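PDB 6DGJ: RpfR from Cronobacter turicensis, which contains a PAS sensor domain, which in this model holds (2Z)-dodec-2-enoic acid between its antiparallel sheet and the helices packed against it. Local coordinates for residues 68-73 with 83-88; 6-11 with 103-108; 49-54 with 72-77. All coordinates share one frame; numbering follows the deposited sequence.

How the contacts relate
All three contacts build one PAS domain around a single antiparallel sheet. Contact 1 pairs the edge strand 69-77 with strand 80-90, and contact 2 pairs the first strand, 9-14, with the last, 101-108; strands 80-90 and 101-108 are themselves neighbours, so Arg87 N and Leu85 N reach Ser105 O and Thr107 O between the two contacts. Both are partly buried and rest on backbone ladders, but contact 1 adds polar groups for the ligand's carboxylate, whereas contact 2 adds mainly small and apolar side chains. Contact 3 lies nearer the surface, where helix 49-62 meets strand 69-77 through a carboxylate. It shares Glu72 and Arg73 with contact 1.

Contact 1 (68-73 with 83-88). With GEY ((2Z)-dodec-2-enoic acid), chain B.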
loop_
_atom_site.group_PDB
_atom_site.type_symbol
_atom_site.label_atom_id
_atom_site.label_comp_id
_atom_site.label_asym_id
_atom_site.label_seq_id
_atom_site.Cartn_x
_atom_site.Cartn_y
_atom_site.Cartn_z
ATOM N N SER A 68 -1.546 -7.173 -13.827
ATOM C CA SER A 68 -1.019 -5.907 -13.338
ATOM C C SER A 68 -1.951 -4.764 -13.718
ATOM O O SER A 68 -2.598 -4.782 -14.768
ATOM C CB SER A 68 0.379 -5.657 -13.904
ATOM O OG SER A 68 0.351 -5.595 -15.319
ATOM N N TYR A 69 -2.018 -3.761 -12.849
ATOM C CA TYR A 69 -2.960 -2.666 -13.025
ATOM C C TYR A 69 -2.510 -1.492 -12.169
ATOM O O TYR A 69 -1.652 -1.624 -11.294
ATOM C CB TYR A 69 -4.381 -3.092 -12.646
ATOM C CG TYR A 69 -4.555 -3.326 -11.163
ATOM C CD1 TYR A 69 -4.153 -4.516 -10.575
ATOM C CD2 TYR A 69 -5.116 -2.350 -10.350
ATOM C CE1 TYR A 69 -4.307 -4.731 -9.217
ATOM C CE2 TYR A 69 -5.273 -2.555 -8.993
ATOM C CZ TYR A 69 -4.868 -3.746 -8.432
ATOM O OH TYR A 69 -5.028 -3.949 -7.081
ATOM N N GLU A 70 -3.115 -0.337 -12.432
ATOM C CA GLU A 70 -2.884 0.869 -11.655
ATOM C C GLU A 70 -4.173 1.285 -10.963
ATOM O O GLU A 70 -5.275 1.037 -11.464
ATOM C CB GLU A 70 -2.373 2.014 -12.536
ATOM C CG GLU A 70 -0.960 1.814 -13.045
ATOM C CD GLU A 70 -0.450 3.005 -13.831
ATOM O OE1 GLU A 70 -1.016 4.107 -13.672
ATOM O OE2 GLU A 70 0.515 2.837 -14.607
ATOM N N VAL A 71 -4.026 1.923 -9.803
ATOM C CA VAL A 71 -5.170 2.324 -8.994
ATOM C C VAL A 71 -4.821 3.614 -8.269
ATOM O O VAL A 71 -3.668 3.850 -7.897
ATOM C CB VAL A 71 -5.575 1.214 -7.992
ATOM C CG1 VAL A 71 -4.440 0.923 -7.019
ATOM C CG2 VAL A 71 -6.846 1.598 -7.243
ATOM N N GLU A 72 -5.831 4.458 -8.079
ATOM C CA GLU A 72 -5.714 5.668 -7.277
ATOM C C GLU A 72 -6.456 5.436 -5.969
ATOM O O GLU A 72 -7.664 5.167 -5.976
ATOM C CB GLU A 72 -6.278 6.880 -8.017
ATOM C CG GLU A 72 -5.573 7.189 -9.327
ATOM C CD GLU A 72 -6.049 8.486 -9.953
ATOM O OE1 GLU A 72 -6.803 9.229 -9.289
ATOM O OE2 GLU A 72 -5.670 8.763 -11.112
ATOM N N ARG A 73 -5.738 5.537 -4.854
ATOM C CA ARG A 73 -6.288 5.225 -3.540
ATOM C C ARG A 73 -5.989 6.375 -2.592
ATOM O O ARG A 73 -4.825 6.752 -2.417
ATOM C CB ARG A 73 -5.701 3.917 -2.999
ATOM C CG ARG A 73 -6.387 3.389 -1.746
ATOM C CD ARG A 73 -7.816 2.966 -2.030
ATOM N NE ARG A 73 -7.891 1.883 -3.007
ATOM C CZ ARG A 73 -8.967 1.601 -3.734
ATOM N NH1 ARG A 73 -10.072 2.327 -3.615
ATOM N NH2 ARG A 73 -8.938 0.591 -4.592
ATOM N N LEU A 83 -3.736 11.283 -1.871
ATOM C CA LEU A 83 -4.068 10.407 -2.987
ATOM C C LEU A 83 -2.790 9.867 -3.617
ATOM O O LEU A 83 -1.891 10.637 -3.971
ATOM C CB LEU A 83 -4.902 11.148 -4.032
ATOM C CG LEU A 83 -5.421 10.289 -5.189
ATOM C CD1 LEU A 83 -6.457 9.281 -4.707
ATOM C CD2 LEU A 83 -6.000 11.169 -6.284
ATOM N N PHE A 84 -2.722 8.544 -3.759
ATOM C CA PHE A 84 -1.561 7.863 -4.313
ATOM C C PHE A 84 -1.966 7.048 -5.532
ATOM O O PHE A 84 -3.004 6.379 -5.527
ATOM C CB PHE A 84 -0.917 6.930 -3.281
ATOM C CG PHE A 84 -0.217 7.643 -2.163
ATOM C CD1 PHE A 84 -0.921 8.082 -1.055
ATOM C CD2 PHE A 84 1.149 7.860 -2.212
ATOM C CE1 PHE A 84 -0.278 8.733 -0.020
ATOM C CE2 PHE A 84 1.799 8.510 -1.179
ATOM C CZ PHE A 84 1.084 8.947 -0.081
ATOM N N LEU A 85 -1.139 7.103 -6.576
ATOM C CA LEU A 85 -1.236 6.169 -7.692
ATOM C C LEU A 85 -0.369 4.956 -7.378
ATOM O O LEU A 85 0.856 5.077 -7.270
ATOM C CB LEU A 85 -0.782 6.810 -9.003
ATOM C CG LEU A 85 -0.727 5.847 -10.200
ATOM C CD1 LEU A 85 -2.126 5.577 -10.733
ATOM C CD2 LEU A 85 0.185 6.359 -11.305
ATOM N N PHE A 86 -0.999 3.793 -7.246
ATOM C CA PHE A 86 -0.292 2.554 -6.959
ATOM C C PHE A 86 -0.220 1.696 -8.213
ATOM O O PHE A 86 -1.239 1.455 -8.870
ATOM C CB PHE A 86 -0.971 1.781 -5.826
ATOM C CG PHE A 86 -0.635 2.305 -4.463
ATOM C CD1 PHE A 86 0.572 1.983 -3.862
ATOM C CD2 PHE A 86 -1.520 3.123 -3.782
ATOM C CE1 PHE A 86 0.888 2.464 -2.606
ATOM C CE2 PHE A 86 -1.209 3.609 -2.528
ATOM C CZ PHE A 86 -0.004 3.279 -1.939
ATOM N N ARG A 87 0.987 1.249 -8.542
ATOM C CA ARG A 87 1.214 0.289 -9.615
ATOM C C ARG A 87 1.356 -1.081 -8.960
ATOM O O ARG A 87 2.339 -1.342 -8.259
ATOM C CB ARG A 87 2.455 0.657 -10.425
ATOM C CG ARG A 87 2.499 2.114 -10.877
ATOM C CD ARG A 87 3.925 2.570 -11.146
ATOM N NE ARG A 87 3.996 3.983 -11.519
ATOM C CZ ARG A 87 4.084 4.991 -10.652
ATOM N NH1 ARG A 87 4.109 4.760 -9.347
ATOM N NH2 ARG A 87 4.147 6.238 -11.095
ATOM N N ASN A 88 0.370 -1.945 -9.176
ATOM C CA ASN A 88 0.257 -3.206 -8.459
ATOM C C ASN A 88 0.518 -4.380 -9.392
ATOM O O ASN A 88 0.018 -4.414 -10.520
ATOM C CB ASN A 88 -1.128 -3.335 -7.826
ATOM C CG ASN A 88 -1.385 -2.273 -6.779
ATOM O OD1 ASN A 88 -0.456 -1.764 -6.151
ATOM N ND2 ASN A 88 -2.650 -1.928 -6.587
HETATM C C1 GEY B . -6.198 -1.728 -4.863
HETATM C C2 GEY B . -5.122 -2.685 -4.395
HETATM C C3 GEY B . -3.988 -2.348 -3.782
HETATM C C4 GEY B . -3.628 -0.938 -3.452
HETATM C C5 GEY B . -2.356 -0.763 -2.594
HETATM C C6 GEY B . -2.461 0.262 -1.447
HETATM C C8 GEY B . -1.549 1.137 0.851
HETATM O O2 GEY B . -6.634 -0.930 -4.040
HETATM O O1 GEY B . -6.548 -1.835 -6.065
HETATM C C7 GEY B . -1.456 0.085 -0.278
HETATM C C9 GEY B . -0.214 1.603 1.474
HETATM C C10 GEY B . -0.258 2.992 2.144
HETATM C C11 GEY B . 0.781 3.223 3.244
HETATM C C12 GEY B . 0.625 4.541 3.985
HETATM O O HOH W 1 3.524 2.585 -14.260
#
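Arg73 and Phe84 close one end of this ladder, Arg73 N giving 2.9 Å to Phe84 O; Val71 pairs with Phe86 and Tyr69 with Asn88 in the same hydrogen-bonded fashion. Tyr69 is worth following outward. From CB, with CG set between the backbone N and the carbonyl carbon (chi1 69°), the ring swings in over the Asn88 side chain. CD1 is only loosely near Asn88 O; CE1 comes 3.7 Å from Asn88 CB, a CH-pi partner under the ring face, and CZ 3.4 Å from Asn88 ND2. CE2 faces ligand O1, at the ring edge. At the tip, Tyr69 OH donates to O1 of (2Z)-dodec-2-enoic acid at 2.8 Å and takes a weak bond from Asn88 ND2 at 3.2 Å. These strands form a beta hairpin of the PAS sheet, and the face bearing Tyr69, Val71, Arg73, Phe86 and Asn88 lines the ligand pocket. Arg73 NH2 lies 2.8 Å from ligand O2. Arg73 NE adds a longer, more bent bond, and Ser55 and Asn58 also bond the ligand. Further along the ligand's tail, its C6 lies 3.7 Å above the centre of the Phe86 ring. On the reverse face Glu70 OE1 touches both methyls of Leu85; a water donates to Glu70 OE2 and takes only a weak bond from Arg87 NE, whose guanidinium has its stronger partner in Thr107, OG1 bonding Arg87 NH1.

Contact 2 (6-11 with 103-108); sequences ANSVIV and ICSGTD
Strands 9-11 and 103-108 run antiparallel at 159°, with Val9 opposite Gly106 and Val11 opposite Cys104 as hydrogen-bonded pairs and Ile10 opposite Ser105 between them. Gly106 N gives a firm bond to Val9 O at 2.8 Å, but the return bond, from Val9 N to Gly106 O, is weak and bent to 133°. Around Gly106 the packing is close: Val9 CG2, placed between its own backbone N and carbonyl carbon, lies 3.6 Å from Gly106 CA, packing straight onto the glycine backbone. On the other face Ile10 bends back to its partner, with CD1 resting 3.6 Å from both CA and OG of Ser105, while its CG2 looks toward Ile103 CG2. Cys104 CB lies 3.2 Å from Val11 O. Ser8 CB approaches Gly106 O at a similar distance. These are the first and last strands of the PAS sheet, brought side by side at its middle. Val9 and Val11 point to the helix-covered face, where Val9 packs on Leu25 and Tyr29 of helix 24-30 and Val11 and Cys104 touch the ligand; strand 80-90 lies along the far side of 101-108, joined through Arg87 and Leu85.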
loop_
_atom_site.group_PDB
_atom_site.type_symbol
_atom_site.label_atom_id
_atom_site.label_comp_id
_atom_site.label_asym_id
_atom_site.label_seq_id
_atom_site.Cartn_x
_atom_site.Cartn_y
_atom_site.Cartn_z
ATOM N N ALA A 6 14.263 7.756 -1.869
ATOM C CA ALA A 6 13.288 7.163 -2.772
ATOM C C ALA A 6 12.106 8.106 -2.952
ATOM O O ALA A 6 11.816 8.946 -2.096
ATOM C CB ALA A 6 12.802 5.809 -2.245
ATOM N N ASN A 7 11.418 7.950 -4.082
ATOM C CA ASN A 7 10.269 8.781 -4.414
ATOM C C ASN A 7 8.956 8.015 -4.390
ATOM O O ASN A 7 7.910 8.597 -4.701
ATOM C CB ASN A 7 10.461 9.415 -5.797
ATOM C CG ASN A 7 11.859 9.958 -5.999
ATOM O OD1 ASN A 7 12.204 11.023 -5.490
ATOM N ND2 ASN A 7 12.674 9.226 -6.751
ATOM N N SER A 8 8.974 6.738 -4.021
ATOM C CA SER A 8 7.795 5.890 -4.093
ATOM C C SER A 8 7.575 5.179 -2.766
ATOM O O SER A 8 8.528 4.709 -2.135
ATOM C CB SER A 8 7.935 4.858 -5.219
ATOM O OG SER A 8 8.203 5.493 -6.457
ATOM N N VAL A 9 6.316 5.116 -2.344
ATOM C CA VAL A 9 5.928 4.289 -1.205
ATOM C C VAL A 9 5.736 2.863 -1.704
ATOM O O VAL A 9 4.867 2.596 -2.538
ATOM C CB VAL A 9 4.656 4.820 -0.524
ATOM C CG1 VAL A 9 4.948 6.125 0.199
ATOM C CG2 VAL A 9 3.517 5.009 -1.531
ATOM N N ILE A 10 6.560 1.947 -1.202
ATOM C CA ILE A 10 6.588 0.568 -1.672
ATOM C C ILE A 10 6.142 -0.316 -0.519
ATOM O O ILE A 10 6.878 -0.494 0.460
ATOM C CB ILE A 10 7.979 0.160 -2.176
ATOM C CG1 ILE A 10 8.500 1.173 -3.202
ATOM C CG2 ILE A 10 7.942 -1.236 -2.780
ATOM C CD1 ILE A 10 7.578 1.415 -4.380
ATOM N N VAL A 11 4.937 -0.867 -0.632
ATOM C CA VAL A 11 4.377 -1.770 0.365
ATOM C C VAL A 11 4.099 -3.102 -0.314
ATOM O O VAL A 11 3.508 -3.139 -1.401
ATOM C CB VAL A 11 3.093 -1.196 0.994
ATOM C CG1 VAL A 11 2.566 -2.123 2.078
ATOM C CG2 VAL A 11 3.353 0.195 1.559
ATOM N N ILE A 103 3.259 -6.567 -4.818
ATOM C CA ILE A 103 4.073 -5.359 -4.723
ATOM C C ILE A 103 3.210 -4.158 -5.089
ATOM O O ILE A 103 2.542 -4.151 -6.131
ATOM C CB ILE A 103 5.302 -5.450 -5.643
ATOM C CG1 ILE A 103 6.074 -6.746 -5.387
ATOM C CG2 ILE A 103 6.209 -4.240 -5.440
ATOM C CD1 ILE A 103 7.161 -7.022 -6.407
ATOM N N CYS A 104 3.233 -3.132 -4.242
ATOM C CA CYS A 104 2.473 -1.905 -4.463
ATOM C C CYS A 104 3.461 -0.752 -4.585
ATOM O O CYS A 104 4.125 -0.392 -3.606
ATOM C CB CYS A 104 1.478 -1.664 -3.325
ATOM S SG CYS A 104 0.282 -3.007 -3.073
ATOM N N SER A 105 3.559 -0.176 -5.782
ATOM C CA SER A 105 4.481 0.922 -6.075
ATOM C C SER A 105 3.664 2.208 -6.158
ATOM O O SER A 105 3.002 2.468 -7.167
ATOM C CB SER A 105 5.246 0.653 -7.368
ATOM O OG SER A 105 6.131 1.716 -7.676
ATOM N N GLY A 106 3.728 3.018 -5.102
ATOM C CA GLY A 106 2.868 4.179 -4.953
ATOM C C GLY A 106 3.590 5.489 -5.210
ATOM O O GLY A 106 4.793 5.614 -4.961
ATOM N N THR A 107 2.840 6.471 -5.711
ATOM C CA THR A 107 3.334 7.826 -5.919
ATOM C C THR A 107 2.275 8.802 -5.428
ATOM O O THR A 107 1.109 8.696 -5.817
ATOM C CB THR A 107 3.645 8.095 -7.399
ATOM O OG1 THR A 107 4.622 7.159 -7.870
ATOM C CG2 THR A 107 4.172 9.516 -7.598
ATOM N N ASP A 108 2.678 9.747 -4.582
ATOM C CA ASP A 108 1.756 10.767 -4.087
ATOM C C ASP A 108 1.368 11.694 -5.234
ATOM O O ASP A 108 2.173 12.523 -5.671
ATOM C CB ASP A 108 2.396 11.549 -2.945
ATOM C CG ASP A 108 1.451 12.573 -2.334
ATOM O OD1 ASP A 108 0.292 12.673 -2.791
ATOM O OD2 ASP A 108 1.869 13.280 -1.394
#

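Contact 3 (49-54 with 72-77). With GEY ((2Z)-dodec-2-enoic acid), chain B.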
loop_
_atom_site.group_PDB
_atom_site.type_symbol
_atom_site.label_atom_id
_atom_site.label_comp_id
_atom_site.label_asym_id
_atom_site.label_seq_id
_atom_site.Cartn_x
_atom_site.Cartn_y
_atom_site.Cartn_z
ATOM N N PRO A 49 -13.142 3.425 5.622
ATOM C CA PRO A 49 -13.996 2.280 5.262
ATOM C C PRO A 49 -14.361 2.241 3.791
ATOM O O PRO A 49 -14.351 1.162 3.185
ATOM C CB PRO A 49 -15.231 2.478 6.155
ATOM C CG PRO A 49 -14.732 3.262 7.322
ATOM C CD PRO A 49 -13.677 4.174 6.772
ATOM N N ALA A 50 -14.677 3.391 3.193
ATOM C CA ALA A 50 -15.053 3.414 1.782
ATOM C C ALA A 50 -13.892 2.970 0.902
ATOM O O ALA A 50 -14.059 2.135 0.005
ATOM C CB ALA A 50 -15.525 4.815 1.388
ATOM N N GLU A 51 -12.702 3.524 1.142
ATOM C CA GLU A 51 -11.531 3.119 0.372
ATOM C C GLU A 51 -11.100 1.705 0.737
ATOM O O GLU A 51 -10.740 0.912 -0.142
ATOM C CB GLU A 51 -10.389 4.107 0.603
ATOM C CG GLU A 51 -10.693 5.513 0.119
ATOM C CD GLU A 51 -10.804 5.602 -1.390
ATOM O OE1 GLU A 51 -9.772 5.443 -2.073
ATOM O OE2 GLU A 51 -11.924 5.825 -1.896
ATOM N N ALA A 52 -11.129 1.371 2.029
ATOM C CA ALA A 52 -10.777 0.020 2.453
ATOM C C ALA A 52 -11.656 -1.017 1.768
ATOM O O ALA A 52 -11.172 -2.078 1.360
ATOM C CB ALA A 52 -10.894 -0.101 3.973
ATOM N N SER A 53 -12.950 -0.725 1.625
ATOM C CA SER A 53 -13.864 -1.684 1.012
ATOM C C SER A 53 -13.475 -1.961 -0.435
ATOM O O SER A 53 -13.221 -3.109 -0.817
ATOM C CB SER A 53 -15.300 -1.163 1.098
ATOM O OG SER A 53 -15.718 -1.052 2.446
ATOM N N ALA A 54 -13.422 -0.912 -1.259
ATOM C CA ALA A 54 -13.098 -1.089 -2.671
ATOM C C ALA A 54 -11.713 -1.700 -2.851
ATOM O O ALA A 54 -11.507 -2.541 -3.733
ATOM C CB ALA A 54 -13.188 0.251 -3.400
ATOM N N GLU A 72 -5.831 4.458 -8.079
ATOM C CA GLU A 72 -5.714 5.668 -7.277
ATOM C C GLU A 72 -6.456 5.436 -5.969
ATOM O O GLU A 72 -7.664 5.167 -5.976
ATOM C CB GLU A 72 -6.278 6.880 -8.017
ATOM C CG GLU A 72 -5.573 7.189 -9.327
ATOM C CD GLU A 72 -6.049 8.486 -9.953
ATOM O OE1 GLU A 72 -6.803 9.229 -9.289
ATOM O OE2 GLU A 72 -5.670 8.763 -11.112
ATOM N N ARG A 73 -5.738 5.537 -4.854
ATOM C CA ARG A 73 -6.288 5.225 -3.540
ATOM C C ARG A 73 -5.989 6.375 -2.592
ATOM O O ARG A 73 -4.825 6.752 -2.417
ATOM C CB ARG A 73 -5.701 3.917 -2.999
ATOM C CG ARG A 73 -6.387 3.389 -1.746
ATOM C CD ARG A 73 -7.816 2.966 -2.030
ATOM N NE ARG A 73 -7.891 1.883 -3.007
ATOM C CZ ARG A 73 -8.967 1.601 -3.734
ATOM N NH1 ARG A 73 -10.072 2.327 -3.615
ATOM N NH2 ARG A 73 -8.938 0.591 -4.592
ATOM N N TRP A 74 -7.034 6.936 -1.990
ATOM C CA TRP A 74 -6.860 7.940 -0.948
ATOM C C TRP A 74 -6.267 7.267 0.284
ATOM O O TRP A 74 -6.911 6.417 0.905
ATOM C CB TRP A 74 -8.189 8.612 -0.619
ATOM C CG TRP A 74 -8.562 9.712 -1.571
ATOM C CD1 TRP A 74 -9.477 9.649 -2.581
ATOM C CD2 TRP A 74 -8.023 11.040 -1.600
ATOM N NE1 TRP A 74 -9.543 10.855 -3.237
ATOM C CE2 TRP A 74 -8.661 11.727 -2.653
ATOM C CE3 TRP A 74 -7.066 11.716 -0.837
ATOM C CZ2 TRP A 74 -8.374 13.054 -2.962
ATOM C CZ3 TRP A 74 -6.782 13.033 -1.146
ATOM C CH2 TRP A 74 -7.432 13.688 -2.200
ATOM N N ILE A 75 -5.041 7.636 0.629
ATOM C CA ILE A 75 -4.325 7.030 1.744
ATOM C C ILE A 75 -4.364 7.983 2.926
ATOM O O ILE A 75 -4.430 9.206 2.773
ATOM C CB ILE A 75 -2.872 6.683 1.354
ATOM C CG1 ILE A 75 -2.855 5.696 0.181
ATOM C CG2 ILE A 75 -2.102 6.113 2.544
ATOM C CD1 ILE A 75 -3.565 4.377 0.454
ATOM N N LYS A 76 -4.309 7.404 4.118
ATOM C CA LYS A 76 -4.509 8.107 5.379
ATOM C C LYS A 76 -3.148 8.282 6.043
ATOM O O LYS A 76 -2.580 7.318 6.567
ATOM C CB LYS A 76 -5.481 7.299 6.231
ATOM C CG LYS A 76 -5.687 7.719 7.661
ATOM C CD LYS A 76 -6.704 6.755 8.254
ATOM C CE LYS A 76 -6.968 6.965 9.725
ATOM N NZ LYS A 76 -7.868 5.890 10.227
ATOM N N THR A 77 -2.624 9.504 6.012
ATOM C CA THR A 77 -1.249 9.788 6.410
ATOM C C THR A 77 -1.220 10.700 7.634
ATOM O O THR A 77 -2.254 11.075 8.191
ATOM C CB THR A 77 -0.467 10.438 5.262
ATOM O OG1 THR A 77 -0.845 11.817 5.141
ATOM C CG2 THR A 77 -0.739 9.723 3.941
HETATM C C1 GEY B . -6.198 -1.728 -4.863
HETATM C C2 GEY B . -5.122 -2.685 -4.395
HETATM C C3 GEY B . -3.988 -2.348 -3.782
HETATM C C4 GEY B . -3.628 -0.938 -3.452
HETATM C C5 GEY B . -2.356 -0.763 -2.594
HETATM C C6 GEY B . -2.461 0.262 -1.447
HETATM C C8 GEY B . -1.549 1.137 0.851
HETATM O O2 GEY B . -6.634 -0.930 -4.040
HETATM O O1 GEY B . -6.548 -1.835 -6.065
HETATM C C7 GEY B . -1.456 0.085 -0.278
HETATM C C9 GEY B . -0.214 1.603 1.474
HETATM C C10 GEY B . -0.258 2.992 2.144
HETATM C C11 GEY B . 0.781 3.223 3.244
HETATM C C12 GEY B . 0.625 4.541 3.985
HETATM O O HOH W 2 -9.924 6.266 -4.912
#
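Glu51 reaches from the first turns of helix 49-62 to the backbone of strand 72-77, and nearly everything close in this contact gathers round its OE1. Trp74 N donates to Glu51 OE1 at 3.1 Å, coming from above the carboxylate plane, 39° out of it. The same oxygen takes a weak salt-bridge bond from Arg73 NH1 at 3.5 Å and has Arg73 CD packed against it at 3.2 Å. Glu51 CB lies by Arg73 CD and its CG beside Trp74 CB; beyond them a bend at chi2 (-68°) brings the carboxylate, and so OE1, to Trp74 N and Arg73. The two side chains run alongside each other in opposite senses, their flat ends turned 51° apart. Glu51 O lies over one face of the Arg73 guanidinium, and Ala54 CB meets Arg73 NH1 obliquely at 3.8 Å. Arg73 NE and NH2 face ligand O2 while NH1 faces Glu51, so the guanidinium stands between two carboxylates. The geometry is consistent with a second-shell role for Glu51, helping to set the group that binds the ligand and probably balancing part of its charge.

On the outer side a water, not direct packing, joins helix and strand: it donates to Glu51 OE1 at 3.0 Å and to Glu72 O at 2.7 Å. The Trp74 side chain offers the glutamate little beyond its CB and the edge of its ring before the indole leads away across the exposed side of the sheet.

This is where a helix of the PAS fold closes on the edge strand of its sheet. Helix 49-62 continues past Ala54 to Ser55 and Asn58, which also touch Arg73, Met47 packs against Arg73 and Ile75 from the preceding loop, and strand 80-90 runs along the strand's other edge.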